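Local coordinates for protein precorrin-6Y C5,15-methyltransferase (Corynebacterium diphtheriae, PDB 3HM2) that probably transfers methyl groups from S-adenosyl-L-methionine to a precorrin during cobalamin biosynthesis, this chain being its C-terminal methyltransferase domain, at residues 38-43 / 52-57; 28-33 / 89-94. All coordinates share one frame; numbering follows the deposited sequence.

How the contacts relate
Contacts 1 and 2 lie on opposite faces of the same sheet, their centres about 10 Å apart, and share the seam between strands 27-32 and 50-55. Two probable backbone hydrogen bonds lie at that seam: Val53 N to Leu29 O at 2.5 Å and Val53 O to Asp31 N at 2.7 Å. Packing ties them further, with Val53 CB 3.4 Å from Trp30 CD1. Along the chain, contact 1 is nested within the loop that contact 2 closes. The Cys54 side chain of contact 1 is about 12 Å from that of Glu63, a calcium- and magnesium-binding residue of this protein, although no metal is bound to this chain here; contact 2 lies away from the metal-binding residues.

Contact 1: residues 38-43 / 52-57; sequences SIAIEW and AVCFEI
Ala40 is the first residue of 38-43 to touch the strand, and its methyl meets two side chains, Cys54 and Ala52. Cys54 SG is 3.5 Å from Ala40 CB, the CB–SG bond pointing almost straight at the methyl. The first torsion of Cys54, -80°, swings the sulfur beside its own backbone N and out toward the helix. The second neighbour is the methyl of Ala52, with the two CB atoms of Ala40 and Ala52 4.1 Å apart. Between Ala52 and Cys54, Val53 turns away from the helix, the alternation expected of a strand. With small side chains on both sides the backbones can come close: the CA atoms of Ala40 and Ala52 are 5.8 Å apart, and the segment axes approach to 8.4 Å.

The next residue, Ile41, starts away from the strand and packs on Ile65 and Ala69 of helix 59-70. The packing of Ala40 on the strand belongs to a beta-alpha-beta unit, strand 27-32, helix 38-44, strand 50-55, in which the helix returns almost antiparallel to the strand it covers, at 164°. Ala40 also leans on Asp31 of the first strand, so it spans both strands of the unit. With Gly35 and Gly37 it fits a GxGxxA pattern, consistent with the nucleotide-binding turn of Rossmann-like S-adenosylmethionine-dependent methyltransferases.

One turn further on, Trp43 contributes the pyrrole end of its indole. Its CG stands anti to the backbone N (chi1 163°), which carries the ring toward the sheet, and CD1 of Trp43 comes within 3.9 Å of Ala52 CB. The approach of the methyl to this ring is oblique. The same indole also packs on Leu29 of strand 27-32.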
loop_
_atom_site.group_PDB
_atom_site.type_symbol
_atom_site.label_atom_id
_atom_site.label_comp_id
_atom_site.label_asym_id
_atom_site.label_seq_id
_atom_site.Cartn_x
_atom_site.Cartn_y
_atom_site.Cartn_z
ATOM N N SER A 38 13.631 -13.982 18.464
ATOM C CA SER A 38 14.027 -13.209 17.293
ATOM C C SER A 38 14.513 -11.819 17.687
ATOM O O SER A 38 15.622 -11.416 17.338
ATOM C CB SER A 38 12.866 -13.100 16.303
ATOM O OG SER A 38 12.664 -14.323 15.615
ATOM N N ILE A 39 13.674 -11.090 18.416
ATOM C CA ILE A 39 13.978 -9.714 18.787
ATOM C C ILE A 39 15.010 -9.661 19.911
ATOM O O ILE A 39 15.759 -8.692 20.034
ATOM C CB ILE A 39 12.713 -8.954 19.229
ATOM C CG1 ILE A 39 11.593 -9.143 18.204
ATOM C CG2 ILE A 39 13.020 -7.478 19.426
ATOM C CD1 ILE A 39 11.262 -7.889 17.426
ATOM N N ALA A 40 15.042 -10.709 20.727
ATOM C CA ALA A 40 15.845 -10.709 21.943
ATOM C C ALA A 40 17.333 -10.801 21.621
ATOM O O ALA A 40 18.136 -10.010 22.117
ATOM C CB ALA A 40 15.425 -11.850 22.857
ATOM N N ILE A 41 17.694 -11.774 20.790
ATOM C CA ILE A 41 19.095 -12.062 20.510
ATOM C C ILE A 41 19.712 -10.986 19.623
ATOM O O ILE A 41 20.926 -10.779 19.634
ATOM C CB ILE A 41 19.265 -13.433 19.832
ATOM C CG1 ILE A 41 19.010 -14.560 20.834
ATOM C CG2 ILE A 41 20.654 -13.559 19.224
ATOM C CD1 ILE A 41 17.768 -15.372 20.537
ATOM N N GLU A 42 18.869 -10.304 18.855
ATOM C CA GLU A 42 19.297 -9.132 18.101
ATOM C C GLU A 42 19.375 -7.899 18.996
ATOM O O GLU A 42 20.370 -7.174 18.983
ATOM C CB GLU A 42 18.346 -8.871 16.930
ATOM C CG GLU A 42 18.704 -7.650 16.099
ATOM C CD GLU A 42 20.175 -7.604 15.735
ATOM O OE1 GLU A 42 20.706 -8.634 15.271
ATOM O OE2 GLU A 42 20.801 -6.537 15.914
ATOM N N TRP A 43 18.321 -7.667 19.771
ATOM C CA TRP A 43 18.349 -6.663 20.813
ATOM C C TRP A 43 19.665 -6.816 21.567
ATOM O O TRP A 43 20.364 -5.845 21.803
ATOM C CB TRP A 43 17.131 -6.885 21.731
ATOM C CG TRP A 43 17.163 -6.219 23.122
ATOM C CD1 TRP A 43 17.920 -6.602 24.209
ATOM C CD2 TRP A 43 16.366 -5.100 23.575
ATOM N NE1 TRP A 43 17.664 -5.779 25.286
ATOM C CE2 TRP A 43 16.718 -4.852 24.924
ATOM C CE3 TRP A 43 15.405 -4.280 22.968
ATOM C CZ2 TRP A 43 16.139 -3.820 25.669
ATOM C CZ3 TRP A 43 14.837 -3.256 23.713
ATOM C CH2 TRP A 43 15.205 -3.038 25.043
ATOM N N ALA A 52 18.145 -9.427 28.134
ATOM C CA ALA A 52 16.817 -9.645 27.574
ATOM C C ALA A 52 16.120 -10.820 28.252
ATOM O O ALA A 52 16.770 -11.757 28.714
ATOM C CB ALA A 52 16.903 -9.871 26.073
ATOM N N VAL A 53 14.793 -10.763 28.307
ATOM C CA VAL A 53 14.001 -11.853 28.875
ATOM C C VAL A 53 13.015 -12.428 27.840
ATOM O O VAL A 53 12.293 -11.696 27.125
ATOM C CB VAL A 53 13.296 -11.497 30.218
ATOM C CG1 VAL A 53 12.530 -12.706 30.741
ATOM C CG2 VAL A 53 14.299 -11.040 31.258
ATOM N N CYS A 54 13.028 -13.762 27.778
ATOM C CA CYS A 54 12.278 -14.550 26.820
ATOM C C CYS A 54 11.207 -15.401 27.509
ATOM O O CYS A 54 11.399 -15.878 28.626
ATOM C CB CYS A 54 13.257 -15.428 26.039
ATOM S SG CYS A 54 14.129 -14.552 24.690
ATOM N N PHE A 55 10.082 -15.588 26.838
ATOM C CA PHE A 55 8.939 -16.303 27.406
ATOM C C PHE A 55 8.363 -17.274 26.363
ATOM O O PHE A 55 7.505 -16.910 25.554
ATOM C CB PHE A 55 7.850 -15.312 27.889
ATOM C CG PHE A 55 8.206 -14.545 29.172
ATOM C CD1 PHE A 55 8.718 -13.253 29.120
ATOM C CD2 PHE A 55 7.992 -15.106 30.420
ATOM C CE1 PHE A 55 9.034 -12.547 30.295
ATOM C CE2 PHE A 55 8.284 -14.403 31.580
ATOM C CZ PHE A 55 8.813 -13.125 31.514
ATOM N N GLU A 56 8.848 -18.510 26.387
ATOM C CA GLU A 56 8.427 -19.541 25.438
ATOM C C GLU A 56 7.792 -20.734 26.174
ATOM O O GLU A 56 8.305 -21.213 27.181
ATOM C CB GLU A 56 9.629 -19.991 24.588
ATOM C CG GLU A 56 9.434 -21.266 23.770
ATOM C CD GLU A 56 8.395 -21.127 22.678
ATOM O OE1 GLU A 56 8.473 -20.141 21.914
ATOM O OE2 GLU A 56 7.494 -22.000 22.579
ATOM N N ILE A 57 6.671 -21.219 25.661
ATOM C CA ILE A 57 5.985 -22.352 26.272
ATOM C C ILE A 57 6.682 -23.715 26.069
ATOM O O ILE A 57 6.745 -24.525 27.018
ATOM C CB ILE A 57 4.525 -22.400 25.791
ATOM C CG1 ILE A 57 4.105 -23.842 25.479
ATOM C CG2 ILE A 57 4.345 -21.492 24.567
ATOM C CD1 ILE A 57 2.816 -23.961 24.674
#

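Contact 2: residues 28-33 / 89-94; sequences TLWDIG and DDVPDN
The indole of Trp30 extends from strand 27-32 toward the loop 89-94 and meets Val91 and Asp93 with its outer corner, CZ2. With chi1 at -78°, CG lies beside the backbone N and the ring projects from the sheet with its six-membered part leading. Two different kinds of group gather at that corner. Val91 brings an apolar carbon, CB, to 4.3 Å from Trp30 CZ2; it is displaced well to one side of the indole plane and lies beyond the ring's rim, so this is packing at a corner and no face-on stack. The carbonyl oxygen of the same residue takes another course: Val91 O is near the ring plane, at the edge, 4.2 Å from Trp30 CZ2, and is itself hydrogen-bonded to Arg116 NH2.

Asp93, an exposed residue, also meets the indole through its backbone. Its carbonyl O approaches CZ2 of Trp30 obliquely to 4.0 Å, from the side of the plane opposite to Val91 CB, so the loop straddles the corner of the ring.

Other rings flank the indole: Phe88 stacks on it and Phe55 meets it edge-to-face, while Val91 also leans on Phe55. Trp30 NE1 is buried with no hydrogen-bond partner in the model, and the contacts seen round the indole are packing and ring contacts. An acetic acid molecule, probably from the crystallisation liquor, lies close to the side chain of Val91. The loop precedes strand 97-100, the parallel neighbour of strand 27-32; here it closes over an aromatic cluster on the sheet face opposite helix 38-44, in the Rossmann-like alpha-beta-alpha sandwich of S-adenosylmethionine-dependent methyltransferases.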
loop_
_atom_site.group_PDB
_atom_site.type_symbol
_atom_site.label_atom_id
_atom_site.label_comp_id
_atom_site.label_asym_id
_atom_site.label_seq_id
_atom_site.Cartn_x
_atom_site.Cartn_y
_atom_site.Cartn_z
ATOM N N THR A 28 16.599 -3.749 29.999
ATOM C CA THR A 28 16.135 -5.128 29.965
ATOM C C THR A 28 14.871 -5.241 29.129
ATOM O O THR A 28 13.828 -4.677 29.504
ATOM C CB THR A 28 15.790 -5.624 31.386
ATOM O OG1 THR A 28 16.908 -5.405 32.249
ATOM C CG2 THR A 28 15.424 -7.101 31.371
ATOM N N LEU A 29 14.945 -5.960 28.007
ATOM C CA LEU A 29 13.735 -6.273 27.242
ATOM C C LEU A 29 12.987 -7.513 27.722
ATOM O O LEU A 29 13.607 -8.559 27.879
ATOM C CB LEU A 29 14.050 -6.486 25.757
ATOM C CG LEU A 29 12.829 -6.953 24.947
ATOM C CD1 LEU A 29 11.838 -5.810 24.732
ATOM C CD2 LEU A 29 13.234 -7.542 23.629
ATOM N N TRP A 30 11.663 -7.402 27.929
ATOM C CA TRP A 30 10.807 -8.585 27.888
ATOM C C TRP A 30 10.365 -8.772 26.449
ATOM O O TRP A 30 9.678 -7.933 25.873
ATOM C CB TRP A 30 9.599 -8.498 28.815
ATOM C CG TRP A 30 9.954 -8.770 30.258
ATOM C CD1 TRP A 30 11.218 -8.881 30.808
ATOM C CD2 TRP A 30 9.033 -8.944 31.348
ATOM N NE1 TRP A 30 11.126 -9.123 32.172
ATOM C CE2 TRP A 30 9.797 -9.165 32.519
ATOM C CE3 TRP A 30 7.631 -8.941 31.449
ATOM C CZ2 TRP A 30 9.202 -9.348 33.760
ATOM C CZ3 TRP A 30 7.046 -9.143 32.684
ATOM C CH2 TRP A 30 7.828 -9.356 33.816
ATOM N N ASP A 31 10.769 -9.894 25.862
ATOM C CA ASP A 31 10.318 -10.266 24.527
ATOM C C ASP A 31 9.310 -11.409 24.583
ATOM O O ASP A 31 9.682 -12.569 24.759
ATOM C CB ASP A 31 11.508 -10.657 23.648
ATOM C CG ASP A 31 11.143 -11.685 22.596
ATOM O OD1 ASP A 31 9.943 -11.803 22.269
ATOM O OD2 ASP A 31 12.055 -12.377 22.096
ATOM N N ILE A 32 8.032 -11.074 24.432
ATOM C CA ILE A 32 6.956 -12.021 24.693
ATOM C C ILE A 32 6.197 -12.359 23.413
ATOM O O ILE A 32 5.901 -11.480 22.606
ATOM C CB ILE A 32 5.965 -11.478 25.738
ATOM C CG1 ILE A 32 6.715 -10.750 26.856
ATOM C CG2 ILE A 32 5.116 -12.605 26.305
ATOM C CD1 ILE A 32 5.980 -9.545 27.402
ATOM N N GLY A 33 5.885 -13.639 23.237
ATOM C CA GLY A 33 4.921 -14.057 22.237
ATOM C C GLY A 33 5.581 -14.588 20.980
ATOM O O GLY A 33 6.727 -15.035 21.011
ATOM N N ASP A 89 5.436 -14.220 36.740
ATOM C CA ASP A 89 5.407 -14.404 38.195
ATOM C C ASP A 89 6.701 -14.972 38.795
ATOM O O ASP A 89 6.875 -14.983 40.016
ATOM C CB ASP A 89 4.223 -15.296 38.589
ATOM C CG ASP A 89 2.923 -14.517 38.755
ATOM O OD1 ASP A 89 2.984 -13.322 39.128
ATOM O OD2 ASP A 89 1.845 -15.113 38.524
ATOM N N ASP A 90 7.601 -15.457 37.946
ATOM C CA ASP A 90 8.848 -16.023 38.445
ATOM C C ASP A 90 10.076 -15.241 37.965
ATOM O O ASP A 90 11.223 -15.630 38.225
ATOM C CB ASP A 90 8.958 -17.505 38.088
ATOM C CG ASP A 90 9.489 -18.342 39.245
ATOM O OD1 ASP A 90 9.950 -17.741 40.244
ATOM O OD2 ASP A 90 9.440 -19.593 39.159
ATOM N N VAL A 91 9.826 -14.137 37.267
ATOM C CA VAL A 91 10.886 -13.211 36.894
ATOM C C VAL A 91 10.744 -11.945 37.731
ATOM O O VAL A 91 9.801 -11.150 37.552
ATOM C CB VAL A 91 10.866 -12.897 35.413
ATOM C CG1 VAL A 91 12.131 -12.175 35.037
ATOM C CG2 VAL A 91 10.716 -14.191 34.615
ATOM N N PRO A 92 11.704 -11.761 38.650
ATOM C CA PRO A 92 11.664 -10.856 39.801
ATOM C C PRO A 92 11.808 -9.355 39.457
ATOM O O PRO A 92 11.101 -8.543 40.029
ATOM C CB PRO A 92 12.860 -11.334 40.654
ATOM C CG PRO A 92 13.483 -12.488 39.928
ATOM C CD PRO A 92 13.024 -12.407 38.519
ATOM N N ASP A 93 12.718 -8.987 38.560
ATOM C CA ASP A 93 13.015 -7.589 38.311
ATOM C C ASP A 93 12.131 -7.050 37.209
ATOM O O ASP A 93 11.926 -7.734 36.209
ATOM C CB ASP A 93 14.485 -7.444 37.872
ATOM C CG ASP A 93 15.471 -7.795 38.969
ATOM O OD1 ASP A 93 15.137 -7.615 40.155
ATOM O OD2 ASP A 93 16.595 -8.235 38.647
ATOM N N ASN A 94 11.633 -5.823 37.363
ATOM C CA ASN A 94 10.728 -5.230 36.370
ATOM C C ASN A 94 11.455 -4.927 35.080
ATOM O O ASN A 94 12.522 -4.308 35.140
ATOM C CB ASN A 94 10.185 -3.905 36.858
ATOM C CG ASN A 94 8.960 -4.056 37.701
ATOM O OD1 ASN A 94 8.620 -3.166 38.476
ATOM N ND2 ASN A 94 8.275 -5.173 37.553
#